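Local coordinates for protein esterase (Xanthomonas oryzae pv. oryzae, PDB 3H2G) that acts as a cell wall-degrading esterase, hydrolysing ester bonds in the rice cell wall during infection by this bacterial pathogen, at residues 169-174 against 198-203; 79-84 against 119-124; 327-332 against 389-394. All coordinates share one frame; numbering follows the deposited sequence.

Contact 1: residues 169-174 against 198-203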
ATOM      1  N   LYS A 169      19.894  -6.437  -6.778  1.00  7.94           N
ATOM      2  CA  LYS A 169      18.876  -7.125  -5.997  1.00  8.28           C
ATOM      3  C   LYS A 169      17.679  -6.207  -5.786  1.00  8.50           C
ATOM      4  O   LYS A 169      17.835  -5.011  -5.532  1.00  6.38           O
ATOM      5  CB  LYS A 169      19.445  -7.567  -4.647  1.00 10.51           C
ATOM      6  CG  LYS A 169      20.591  -8.566  -4.768  1.00 11.54           C
ATOM      7  CD  LYS A 169      21.020  -9.087  -3.410  1.00 14.00           C
ATOM      8  CE  LYS A 169      22.280  -9.944  -3.514  1.00 14.60           C
ATOM      9  NZ  LYS A 169      22.098 -11.136  -4.378  1.00 15.75           N
ATOM     10  N   VAL A 170      16.485  -6.778  -5.901  1.00  6.68           N
ATOM     11  CA  VAL A 170      15.252  -6.020  -5.736  1.00  5.84           C
ATOM     12  C   VAL A 170      14.404  -6.612  -4.617  1.00  5.40           C
ATOM     13  O   VAL A 170      14.366  -7.825  -4.423  1.00  6.70           O
ATOM     14  CB  VAL A 170      14.433  -6.021  -7.046  1.00  5.93           C
ATOM     15  CG1 VAL A 170      13.141  -5.233  -6.868  1.00  6.08           C
ATOM     16  CG2 VAL A 170      15.271  -5.437  -8.170  1.00  4.38           C
ATOM     17  N   MET A 171      13.726  -5.741  -3.882  1.00  5.82           N
ATOM     18  CA  MET A 171      12.872  -6.169  -2.788  1.00  4.44           C
ATOM     19  C   MET A 171      11.577  -5.378  -2.838  1.00  4.94           C
ATOM     20  O   MET A 171      11.495  -4.346  -3.504  1.00  5.77           O
ATOM     21  CB  MET A 171      13.567  -5.934  -1.449  1.00  5.04           C
ATOM     22  CG  MET A 171      14.857  -6.715  -1.285  1.00  5.69           C
ATOM     23  SD  MET A 171      15.579  -6.406   0.327  1.00  8.68           S
ATOM     24  CE  MET A 171      17.290  -6.898   0.040  1.00  8.28           C
ATOM     25  N   LEU A 172      10.568  -5.871  -2.132  1.00  4.11           N
ATOM     26  CA  LEU A 172       9.273  -5.213  -2.096  1.00  3.22           C
ATOM     27  C   LEU A 172       8.690  -5.213  -0.694  1.00  4.67           C
ATOM     28  O   LEU A 172       8.908  -6.141   0.082  1.00  4.75           O
ATOM     29  CB  LEU A 172       8.283  -5.934  -3.019  1.00  4.46           C
ATOM     30  CG  LEU A 172       8.546  -5.928  -4.523  1.00  5.87           C
ATOM     31  CD1 LEU A 172       7.607  -6.913  -5.212  1.00  5.41           C
ATOM     32  CD2 LEU A 172       8.350  -4.516  -5.065  1.00  6.15           C
ATOM     33  N   SER A 173       7.944  -4.161  -0.382  1.00  4.03           N
ATOM     34  CA  SER A 173       7.262  -4.055   0.899  1.00  3.86           C
ATOM     35  C   SER A 173       6.184  -2.987   0.748  1.00  4.96           C
ATOM     36  O   SER A 173       6.132  -2.287  -0.264  1.00  3.84           O
ATOM     37  CB  SER A 173       8.233  -3.682   2.021  1.00  4.04           C
ATOM     38  OG  SER A 173       7.601  -3.826   3.286  1.00  1.94           O
ATOM     39  N   GLY A 174       5.319  -2.880   1.746  1.00  5.01           N
ATOM     40  CA  GLY A 174       4.245  -1.906   1.705  1.00  3.78           C
ATOM     41  C   GLY A 174       3.364  -2.121   2.917  1.00  3.52           C
ATOM     42  O   GLY A 174       3.339  -3.216   3.483  1.00  3.99           O
ATOM     43  N   HIS A 198      15.402  -8.651 -10.248  1.00  7.03           N
ATOM     44  CA  HIS A 198      15.890  -9.795  -9.486  1.00  7.20           C
ATOM     45  C   HIS A 198      15.325  -9.674  -8.078  1.00  7.12           C
ATOM     46  O   HIS A 198      15.963  -9.127  -7.179  1.00  7.46           O
ATOM     47  CB  HIS A 198      17.427  -9.802  -9.454  1.00  8.42           C
ATOM     48  CG  HIS A 198      18.012 -10.892  -8.609  1.00 10.48           C
ATOM     49  ND1 HIS A 198      17.381 -12.103  -8.413  1.00 13.21           N
ATOM     50  CD2 HIS A 198      19.191 -10.973  -7.946  1.00 10.14           C
ATOM     51  CE1 HIS A 198      18.146 -12.881  -7.668  1.00 10.57           C
ATOM     52  NE2 HIS A 198      19.251 -12.219  -7.371  1.00 12.98           N
ATOM     53  N   LEU A 199      14.115 -10.193  -7.905  1.00  7.05           N
ATOM     54  CA  LEU A 199      13.405 -10.139  -6.635  1.00  7.87           C
ATOM     55  C   LEU A 199      13.953 -11.158  -5.638  1.00  8.23           C
ATOM     56  O   LEU A 199      13.899 -12.365  -5.878  1.00  8.82           O
ATOM     57  CB  LEU A 199      11.917 -10.385  -6.898  1.00  9.45           C
ATOM     58  CG  LEU A 199      10.886 -10.079  -5.814  1.00 12.41           C
ATOM     59  CD1 LEU A 199      10.995  -8.622  -5.371  1.00 11.40           C
ATOM     60  CD2 LEU A 199       9.498 -10.360  -6.376  1.00 10.87           C
ATOM     61  N   VAL A 200      14.476 -10.672  -4.514  1.00  5.75           N
ATOM     62  CA  VAL A 200      15.048 -11.555  -3.502  1.00  6.65           C
ATOM     63  C   VAL A 200      14.307 -11.549  -2.168  1.00  7.07           C
ATOM     64  O   VAL A 200      14.592 -12.369  -1.297  1.00  8.10           O
ATOM     65  CB  VAL A 200      16.529 -11.210  -3.235  1.00  7.04           C
ATOM     66  CG1 VAL A 200      17.343 -11.406  -4.504  1.00  7.94           C
ATOM     67  CG2 VAL A 200      16.653  -9.778  -2.735  1.00  7.62           C
ATOM     68  N   ALA A 201      13.353 -10.636  -2.009  1.00  6.38           N
ATOM     69  CA  ALA A 201      12.596 -10.551  -0.768  1.00  6.23           C
ATOM     70  C   ALA A 201      11.340  -9.707  -0.924  1.00  6.50           C
ATOM     71  O   ALA A 201      11.342  -8.689  -1.615  1.00  5.40           O
ATOM     72  CB  ALA A 201      13.470  -9.964   0.341  1.00  5.62           C
ATOM     73  N   SER A 202      10.270 -10.141  -0.269  1.00  5.88           N
ATOM     74  CA  SER A 202       9.001  -9.427  -0.299  1.00  5.20           C
ATOM     75  C   SER A 202       8.450  -9.452   1.120  1.00  6.07           C
ATOM     76  O   SER A 202       8.392 -10.512   1.744  1.00  5.42           O
ATOM     77  CB  SER A 202       8.016 -10.119  -1.243  1.00  6.24           C
ATOM     78  OG  SER A 202       6.776  -9.432  -1.266  1.00  6.11           O
ATOM     79  N   ALA A 203       8.055  -8.291   1.632  1.00  4.13           N
ATOM     80  CA  ALA A 203       7.519  -8.217   2.989  1.00  5.21           C
ATOM     81  C   ALA A 203       6.262  -7.356   3.087  1.00  5.40           C
ATOM     82  O   ALA A 203       6.308  -6.225   3.583  1.00  4.60           O
ATOM     83  CB  ALA A 203       8.595  -7.688   3.953  1.00  4.57           C
TER
HETATM   84  O   HOH W   1      20.786 -13.662  -4.930  1.00 32.01           O

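Contact 2: residues 79-84 against 119-124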
ATOM      1  N   TYR A  79      23.649  -0.713  -3.400  1.00  8.28           N
ATOM      2  CA  TYR A  79      22.444  -0.756  -2.576  1.00  5.79           C
ATOM      3  C   TYR A  79      21.323  -1.559  -3.208  1.00  5.22           C
ATOM      4  O   TYR A  79      21.175  -1.587  -4.427  1.00  4.83           O
ATOM      5  CB  TYR A  79      21.896   0.655  -2.348  1.00  6.32           C
ATOM      6  CG  TYR A  79      22.921   1.684  -1.955  1.00  6.73           C
ATOM      7  CD1 TYR A  79      23.559   1.624  -0.719  1.00  7.00           C
ATOM      8  CD2 TYR A  79      23.248   2.726  -2.820  1.00  7.81           C
ATOM      9  CE1 TYR A  79      24.503   2.583  -0.350  1.00  7.37           C
ATOM     10  CE2 TYR A  79      24.187   3.689  -2.464  1.00  9.53           C
ATOM     11  CZ  TYR A  79      24.811   3.611  -1.228  1.00  8.58           C
ATOM     12  OH  TYR A  79      25.746   4.558  -0.881  1.00 10.42           O
ATOM     13  N   PRO A  80      20.508  -2.224  -2.378  1.00  5.08           N
ATOM     14  CA  PRO A  80      19.391  -3.002  -2.915  1.00  5.25           C
ATOM     15  C   PRO A  80      18.297  -1.982  -3.253  1.00  6.09           C
ATOM     16  O   PRO A  80      18.288  -0.878  -2.701  1.00  5.80           O
ATOM     17  CB  PRO A  80      19.002  -3.897  -1.742  1.00  5.83           C
ATOM     18  CG  PRO A  80      19.292  -3.019  -0.554  1.00  6.03           C
ATOM     19  CD  PRO A  80      20.636  -2.417  -0.921  1.00  6.05           C
ATOM     20  N   LEU A  81      17.397  -2.337  -4.163  1.00  6.85           N
ATOM     21  CA  LEU A  81      16.309  -1.446  -4.552  1.00  5.51           C
ATOM     22  C   LEU A  81      15.006  -1.973  -3.965  1.00  6.37           C
ATOM     23  O   LEU A  81      14.561  -3.064  -4.317  1.00  8.58           O
ATOM     24  CB  LEU A  81      16.192  -1.377  -6.079  1.00  6.26           C
ATOM     25  CG  LEU A  81      15.055  -0.508  -6.628  1.00  8.61           C
ATOM     26  CD1 LEU A  81      15.271   0.935  -6.218  1.00 12.03           C
ATOM     27  CD2 LEU A  81      15.001  -0.622  -8.148  1.00 12.38           C
ATOM     28  N   LEU A  82      14.400  -1.195  -3.073  1.00  5.54           N
ATOM     29  CA  LEU A  82      13.153  -1.593  -2.427  1.00  6.84           C
ATOM     30  C   LEU A  82      11.950  -0.808  -2.945  1.00  6.38           C
ATOM     31  O   LEU A  82      11.889   0.412  -2.798  1.00  6.12           O
ATOM     32  CB  LEU A  82      13.265  -1.397  -0.910  1.00  8.67           C
ATOM     33  CG  LEU A  82      12.008  -1.682  -0.080  1.00 11.12           C
ATOM     34  CD1 LEU A  82      11.652  -3.153  -0.176  1.00 12.78           C
ATOM     35  CD2 LEU A  82      12.257  -1.290   1.373  1.00 14.62           C
ATOM     36  N   GLY A  83      11.006  -1.517  -3.561  1.00  5.96           N
ATOM     37  CA  GLY A  83       9.801  -0.881  -4.066  1.00  5.05           C
ATOM     38  C   GLY A  83       8.819  -0.841  -2.913  1.00  5.49           C
ATOM     39  O   GLY A  83       8.632  -1.846  -2.223  1.00  5.14           O
ATOM     40  N   TRP A  84       8.187   0.309  -2.706  1.00  4.10           N
ATOM     41  CA  TRP A  84       7.261   0.488  -1.594  1.00  4.68           C
ATOM     42  C   TRP A  84       5.834   0.865  -1.975  1.00  4.29           C
ATOM     43  O   TRP A  84       5.609   1.686  -2.868  1.00  4.24           O
ATOM     44  CB  TRP A  84       7.826   1.557  -0.644  1.00  4.51           C
ATOM     45  CG  TRP A  84       6.899   1.954   0.466  1.00  4.96           C
ATOM     46  CD1 TRP A  84       6.049   3.030   0.492  1.00  5.07           C
ATOM     47  CD2 TRP A  84       6.712   1.267   1.707  1.00  6.60           C
ATOM     48  NE1 TRP A  84       5.347   3.050   1.675  1.00  4.79           N
ATOM     49  CE2 TRP A  84       5.734   1.979   2.437  1.00  5.13           C
ATOM     50  CE3 TRP A  84       7.277   0.115   2.273  1.00  4.44           C
ATOM     51  CZ2 TRP A  84       5.308   1.574   3.709  1.00  6.40           C
ATOM     52  CZ3 TRP A  84       6.854  -0.286   3.537  1.00  3.69           C
ATOM     53  CH2 TRP A  84       5.878   0.444   4.240  1.00  3.92           C
ATOM     54  N   VAL A 119      17.682   1.666  -1.116  1.00  5.54           N
ATOM     55  CA  VAL A 119      17.176   2.680  -2.032  1.00  5.57           C
ATOM     56  C   VAL A 119      15.678   2.398  -2.014  1.00  6.04           C
ATOM     57  O   VAL A 119      15.256   1.259  -2.226  1.00  7.32           O
ATOM     58  CB  VAL A 119      17.731   2.499  -3.462  1.00  5.44           C
ATOM     59  CG1 VAL A 119      17.038   3.464  -4.421  1.00  5.86           C
ATOM     60  CG2 VAL A 119      19.228   2.760  -3.471  1.00  8.27           C
ATOM     61  N   VAL A 120      14.874   3.417  -1.735  1.00  5.39           N
ATOM     62  CA  VAL A 120      13.433   3.225  -1.658  1.00  5.61           C
ATOM     63  C   VAL A 120      12.686   3.978  -2.746  1.00  6.41           C
ATOM     64  O   VAL A 120      12.879   5.177  -2.925  1.00  5.59           O
ATOM     65  CB  VAL A 120      12.889   3.673  -0.279  1.00  5.97           C
ATOM     66  CG1 VAL A 120      11.396   3.369  -0.184  1.00  6.83           C
ATOM     67  CG2 VAL A 120      13.640   2.965   0.836  1.00  3.65           C
ATOM     68  N   VAL A 121      11.835   3.259  -3.471  1.00  5.75           N
ATOM     69  CA  VAL A 121      11.043   3.855  -4.538  1.00  5.03           C
ATOM     70  C   VAL A 121       9.572   3.540  -4.318  1.00  4.74           C
ATOM     71  O   VAL A 121       9.202   2.384  -4.119  1.00  3.99           O
ATOM     72  CB  VAL A 121      11.433   3.301  -5.922  1.00  7.94           C
ATOM     73  CG1 VAL A 121      10.618   4.009  -7.003  1.00  7.45           C
ATOM     74  CG2 VAL A 121      12.919   3.489  -6.163  1.00  9.79           C
ATOM     75  N   GLY A 122       8.735   4.570  -4.360  1.00  5.32           N
ATOM     76  CA  GLY A 122       7.312   4.359  -4.174  1.00  5.64           C
ATOM     77  C   GLY A 122       6.499   5.183  -5.154  1.00  5.47           C
ATOM     78  O   GLY A 122       6.825   6.336  -5.421  1.00  5.92           O
ATOM     79  N   SER A 123       5.459   4.581  -5.717  1.00  4.89           N
ATOM     80  CA  SER A 123       4.590   5.291  -6.644  1.00  3.71           C
ATOM     81  C   SER A 123       3.466   5.901  -5.829  1.00  5.32           C
ATOM     82  O   SER A 123       3.057   5.329  -4.825  1.00  5.40           O
ATOM     83  CB  SER A 123       3.985   4.326  -7.666  1.00  5.13           C
ATOM     84  OG  SER A 123       2.960   4.961  -8.415  1.00  5.14           O
ATOM     85  N   ASP A 124       2.970   7.064  -6.245  1.00  5.66           N
ATOM     86  CA  ASP A 124       1.855   7.669  -5.535  1.00  5.86           C
ATOM     87  C   ASP A 124       0.569   6.980  -5.988  1.00  6.12           C
ATOM     88  O   ASP A 124      -0.492   7.185  -5.402  1.00  5.72           O
ATOM     89  CB  ASP A 124       1.782   9.175  -5.804  1.00  5.93           C
ATOM     90  CG  ASP A 124       2.848   9.948  -5.050  1.00  5.94           C
ATOM     91  OD1 ASP A 124       3.029   9.674  -3.844  1.00  5.10           O
ATOM     92  OD2 ASP A 124       3.498  10.827  -5.652  1.00  6.78           O
TER
HETATM   93  O   HOH W   2       3.942   3.842  -2.731  1.00  5.45           O
HETATM   94  O   HOH W   3       4.443   1.840  -5.355  1.00  6.67           O

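Contact 3: residues 327-332 against 389-394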
ATOM      1  N   PRO A 327      11.349 -15.375  -1.369  1.00  6.97           N
ATOM      2  CA  PRO A 327      11.250 -15.508   0.087  1.00  8.20           C
ATOM      3  C   PRO A 327      10.341 -14.364   0.539  1.00  7.95           C
ATOM      4  O   PRO A 327      10.605 -13.197   0.244  1.00  7.40           O
ATOM      5  CB  PRO A 327      12.691 -15.326   0.542  1.00  8.83           C
ATOM      6  CG  PRO A 327      13.456 -15.998  -0.563  1.00 10.74           C
ATOM      7  CD  PRO A 327      12.752 -15.471  -1.812  1.00  8.67           C
ATOM      8  N   THR A 328       9.269 -14.703   1.243  1.00  6.75           N
ATOM      9  CA  THR A 328       8.306 -13.696   1.665  1.00  7.87           C
ATOM     10  C   THR A 328       7.990 -13.754   3.150  1.00  7.28           C
ATOM     11  O   THR A 328       7.938 -14.829   3.744  1.00  8.81           O
ATOM     12  CB  THR A 328       6.993 -13.871   0.870  1.00  6.24           C
ATOM     13  OG1 THR A 328       7.292 -13.898  -0.531  1.00  6.36           O
ATOM     14  CG2 THR A 328       6.023 -12.730   1.149  1.00  6.97           C
ATOM     15  N   LEU A 329       7.782 -12.583   3.743  1.00  6.81           N
ATOM     16  CA  LEU A 329       7.447 -12.490   5.154  1.00  5.87           C
ATOM     17  C   LEU A 329       6.262 -11.551   5.330  1.00  6.49           C
ATOM     18  O   LEU A 329       6.375 -10.344   5.125  1.00  6.53           O
ATOM     19  CB  LEU A 329       8.639 -11.969   5.965  1.00  5.80           C
ATOM     20  CG  LEU A 329       8.404 -11.832   7.477  1.00  5.45           C
ATOM     21  CD1 LEU A 329       7.925 -13.166   8.053  1.00  6.74           C
ATOM     22  CD2 LEU A 329       9.692 -11.386   8.155  1.00  7.37           C
ATOM     23  N   LEU A 330       5.117 -12.118   5.689  1.00  5.91           N
ATOM     24  CA  LEU A 330       3.917 -11.322   5.903  1.00  6.22           C
ATOM     25  C   LEU A 330       3.924 -10.864   7.354  1.00  5.46           C
ATOM     26  O   LEU A 330       4.057 -11.677   8.266  1.00  8.54           O
ATOM     27  CB  LEU A 330       2.670 -12.164   5.619  1.00  6.48           C
ATOM     28  CG  LEU A 330       2.602 -12.835   4.244  1.00  6.41           C
ATOM     29  CD1 LEU A 330       1.288 -13.586   4.112  1.00  6.61           C
ATOM     30  CD2 LEU A 330       2.727 -11.790   3.146  1.00  9.02           C
ATOM     31  N   CYS A 331       3.800  -9.561   7.570  1.00  5.22           N
ATOM     32  CA  CYS A 331       3.809  -9.027   8.924  1.00  5.33           C
ATOM     33  C   CYS A 331       2.491  -8.338   9.233  1.00  5.67           C
ATOM     34  O   CYS A 331       1.850  -7.763   8.354  1.00  4.27           O
ATOM     35  CB  CYS A 331       4.967  -8.040   9.090  1.00  5.41           C
ATOM     36  SG  CYS A 331       5.288  -7.449  10.788  1.00  8.30           S
ATOM     37  N   GLY A 332       2.093  -8.410  10.496  1.00  6.66           N
ATOM     38  CA  GLY A 332       0.857  -7.792  10.920  1.00  7.19           C
ATOM     39  C   GLY A 332       0.729  -7.945  12.419  1.00  7.72           C
ATOM     40  O   GLY A 332       1.673  -8.371  13.083  1.00  7.95           O
ATOM     41  N   ARG A 389      12.639  -5.918   8.125  1.00  6.87           N
ATOM     42  CA  ARG A 389      13.986  -5.525   7.722  1.00  5.66           C
ATOM     43  C   ARG A 389      14.982  -6.437   8.435  1.00  5.74           C
ATOM     44  O   ARG A 389      15.870  -7.021   7.812  1.00  5.72           O
ATOM     45  CB  ARG A 389      14.265  -4.074   8.123  1.00  7.10           C
ATOM     46  CG  ARG A 389      15.683  -3.597   7.820  1.00  8.34           C
ATOM     47  CD  ARG A 389      16.014  -2.334   8.607  1.00  7.24           C
ATOM     48  NE  ARG A 389      16.070  -2.603  10.043  1.00  8.89           N
ATOM     49  CZ  ARG A 389      16.131  -1.667  10.987  1.00  9.63           C
ATOM     50  NH1 ARG A 389      16.143  -0.379  10.660  1.00  6.29           N
ATOM     51  NH2 ARG A 389      16.181  -2.021  12.263  1.00  8.72           N
ATOM     52  N   ASP A 390      14.822  -6.558   9.750  1.00  6.39           N
ATOM     53  CA  ASP A 390      15.716  -7.386  10.560  1.00  7.77           C
ATOM     54  C   ASP A 390      15.651  -8.880  10.254  1.00  8.69           C
ATOM     55  O   ASP A 390      16.684  -9.549  10.167  1.00  7.49           O
ATOM     56  CB  ASP A 390      15.420  -7.201  12.053  1.00 10.03           C
ATOM     57  CG  ASP A 390      15.689  -5.792  12.543  1.00 10.50           C
ATOM     58  OD1 ASP A 390      16.298  -4.994  11.802  1.00 11.55           O
ATOM     59  OD2 ASP A 390      15.296  -5.491  13.689  1.00 11.94           O
ATOM     60  N   GLN A 391      14.440  -9.403  10.093  1.00  7.63           N
ATOM     61  CA  GLN A 391      14.255 -10.830   9.850  1.00  8.45           C
ATOM     62  C   GLN A 391      14.367 -11.333   8.418  1.00  8.64           C
ATOM     63  O   GLN A 391      14.694 -12.505   8.206  1.00  8.77           O
ATOM     64  CB  GLN A 391      12.918 -11.280  10.446  1.00  9.57           C
ATOM     65  CG  GLN A 391      12.927 -11.316  11.972  1.00 12.98           C
ATOM     66  CD  GLN A 391      11.591 -11.727  12.563  1.00 14.25           C
ATOM     67  OE1 GLN A 391      10.898 -12.587  12.019  1.00 15.02           O
ATOM     68  NE2 GLN A 391      11.230 -11.122  13.690  1.00 15.37           N
ATOM     69  N   LEU A 392      14.110 -10.474   7.437  1.00  6.96           N
ATOM     70  CA  LEU A 392      14.187 -10.908   6.043  1.00  7.43           C
ATOM     71  C   LEU A 392      15.025 -10.037   5.111  1.00  6.32           C
ATOM     72  O   LEU A 392      15.967 -10.522   4.494  1.00  6.85           O
ATOM     73  CB  LEU A 392      12.783 -11.041   5.442  1.00  6.96           C
ATOM     74  CG  LEU A 392      12.746 -11.423   3.951  1.00  6.49           C
ATOM     75  CD1 LEU A 392      13.340 -12.816   3.760  1.00  7.76           C
ATOM     76  CD2 LEU A 392      11.314 -11.382   3.437  1.00  7.82           C
ATOM     77  N   LEU A 393      14.669  -8.760   4.996  1.00  7.02           N
ATOM     78  CA  LEU A 393      15.375  -7.856   4.093  1.00  6.11           C
ATOM     79  C   LEU A 393      16.894  -7.846   4.256  1.00  7.28           C
ATOM     80  O   LEU A 393      17.621  -8.034   3.280  1.00  6.53           O
ATOM     81  CB  LEU A 393      14.831  -6.430   4.236  1.00  5.97           C
ATOM     82  CG  LEU A 393      13.312  -6.242   4.118  1.00  5.84           C
ATOM     83  CD1 LEU A 393      13.005  -4.749   4.121  1.00  6.83           C
ATOM     84  CD2 LEU A 393      12.776  -6.888   2.846  1.00  6.00           C
ATOM     85  N   ASP A 394      17.377  -7.629   5.478  1.00  7.61           N
ATOM     86  CA  ASP A 394      18.819  -7.594   5.717  1.00  9.75           C
ATOM     87  C   ASP A 394      19.505  -8.879   5.271  1.00  9.95           C
ATOM     88  O   ASP A 394      20.606  -8.848   4.726  1.00  9.87           O
ATOM     89  CB  ASP A 394      19.136  -7.375   7.203  1.00 12.48           C
ATOM     90  CG  ASP A 394      18.887  -5.949   7.661  1.00 15.62           C
ATOM     91  OD1 ASP A 394      18.781  -5.038   6.810  1.00 16.43           O
ATOM     92  OD2 ASP A 394      18.817  -5.740   8.889  1.00 19.45           O
TER

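Contact 1: residues 169-174 against 198-203
Val170 and Leu172 of strand 169-174 are each gripped by two backbone hydrogen bonds from the parallel strand 198-203, the two short axes closing to 4.5 Å at an angle of 49°. These are the two strands of a beta-alpha-beta unit, with helix 177-192 as its crossover, in the central sheet of an alpha/beta-hydrolase fold. Val170 bonds His198 O through its N and Val200 N through its O, whereas Leu172 bonds Ala201 O and Ala203 N. Three residues thus advance from Leu199 to Ser202 against two from Val170 to Leu172: a beta bulge at Val200, where psi swings to -8°. The bulge has a cost, since Ala201 N is buried with no partner in the model.

On one face Leu199 crosses Leu172 at about a right angle and sets CD1 3.7 Å from Leu172 CG. Gln186 of the crossover helix lies against both leucines, and its OE1 is hydrogen-bonded to Ser202 OG. On the other face Met171 CG sits 3.9 Å from Ala201 CB, and from the bulge Val200 CG2 reaches the same Met171 CG at 3.8 Å. That CG2 branch lies between the backbone N and carbonyl carbon of its own residue, and its methyl also approaches Val170 O. Leu393 of helix 376-396 packs against Met171.

At the start of the pair, a water accepts a weak hydrogen bond from Lys169 NZ and lies 3.2 Å from His198 NE2. At the far end the strand runs through Gly174 toward what is probably the nucleophile elbow of the enzyme. Just before that glycine, Ser173 OG donates to Ala203 O at 2.7 Å, tilted 32° from the carbonyl plane.

Contact 2: residues 79-84 against 119-124
Leu81 CD1 meets two valines of the neighbouring strand at once, 3.6 Å from Val119 CG1 and a tight 3.5 Å from Val121 CG2. Chi1 of the leucine sets CG anti to the backbone N (178°), chi2 near 63° then places CD1, and the side chain crosses both valines obliquely. Strands 79-84 and 119-123 run parallel at the heart of the alpha/beta-hydrolase sheet, where strand 119-123 lies between strands 60-71 and 79-85, so that the later strand comes before the earlier one in sheet order, the crossed order of this fold. Val119 is wedged between Leu81 and Tyr79, whose CB lies 3.6 Å from Val119 CG2; the tyrosine and valine side chains cross at about a right angle.

Behind these side chains runs an unbroken backbone ladder: Val119 N to Pro80 O, Leu82 N to Val119 O, Val121 N to Leu82 O and Trp84 N to Val121 O. In the Leu82 N to Val119 O bond, 2.7 Å long, the C=O...N angle is 172°.

Farther out, Leu67 of strand 60-71 backs Val119 and Val121, and helix 141-162 lies over the Leu81 and Val121 face through Arg156 and Ala155. Tyr79 OH is held by Cys75 O. Trp84 points to the other face and touches the probable nucleophile elbow. Beyond it the ladder gives way to water: Trp84 O takes a hydrogen from each of two waters, one of which also donates to Ser123 O, while the other accepts from Ser123 N at 2.9 Å.

Contact 3: residues 327-332 against 389-394
Pro327 and Leu329 present their side chains to Leu392 of helix 389-394, which packs against strand 328-332 on one face of the alpha/beta-hydrolase sheet. Strand and helix run nearly antiparallel, at 152°, with 8.9 Å between their short axes. The contact is apolar, with no hydrogen bond across it. At its start, Pro327 CB faces Leu392 CD1 at 4.1 Å, and the other methyl, CD2, rests 3.7 Å from Pro327 O. Thr328 points away from the helix and touches Ser202 and Pro204 of strand 198-205, its OG1 hydrogen-bonded to Thr326 O and to Gln186 NE2.

Leu329 carries most of the strand's share. Its CB lies 3.7 Å from Leu392 CD2, and the two leucines slide past each other in opposite directions. Its CG stands anti to the backbone N (chi1 -180°), and CD2, one of the methyls on that carbon, lies 4.0 Å from Gln391 CB. Two residues on, the disulfide between Cys331 and Cys384 ties this strand covalently to the same helix, 376-396. Where Leu392 packs, that helix widens into a pi-type turn, closed by Asp394 N bonding to Arg389 O at 2.8 Å.

In the fold
Going from the N terminus, contact 2 comes first: the chain leaves strand 79-85, passes through helices 96-102 and 108-114, and returns alongside as strand 119-123. Contact 1 closes the next loop, a shorter one through helix 177-192. Contact 3 closes last, with 56 residues separating its two segments, when helix 376-396 folds back. The three follow in series, neither nested nor crossed. In space they join: strand 169-175 pairs with strand 79-85 through Met171 N and Leu81 O, and strand 198-205 pairs with strand 328-332 through Ser202 O and Leu329 N. The C-terminal helix of contact 3 also reaches back over contact 1, where Leu393 O meets Met171 CE.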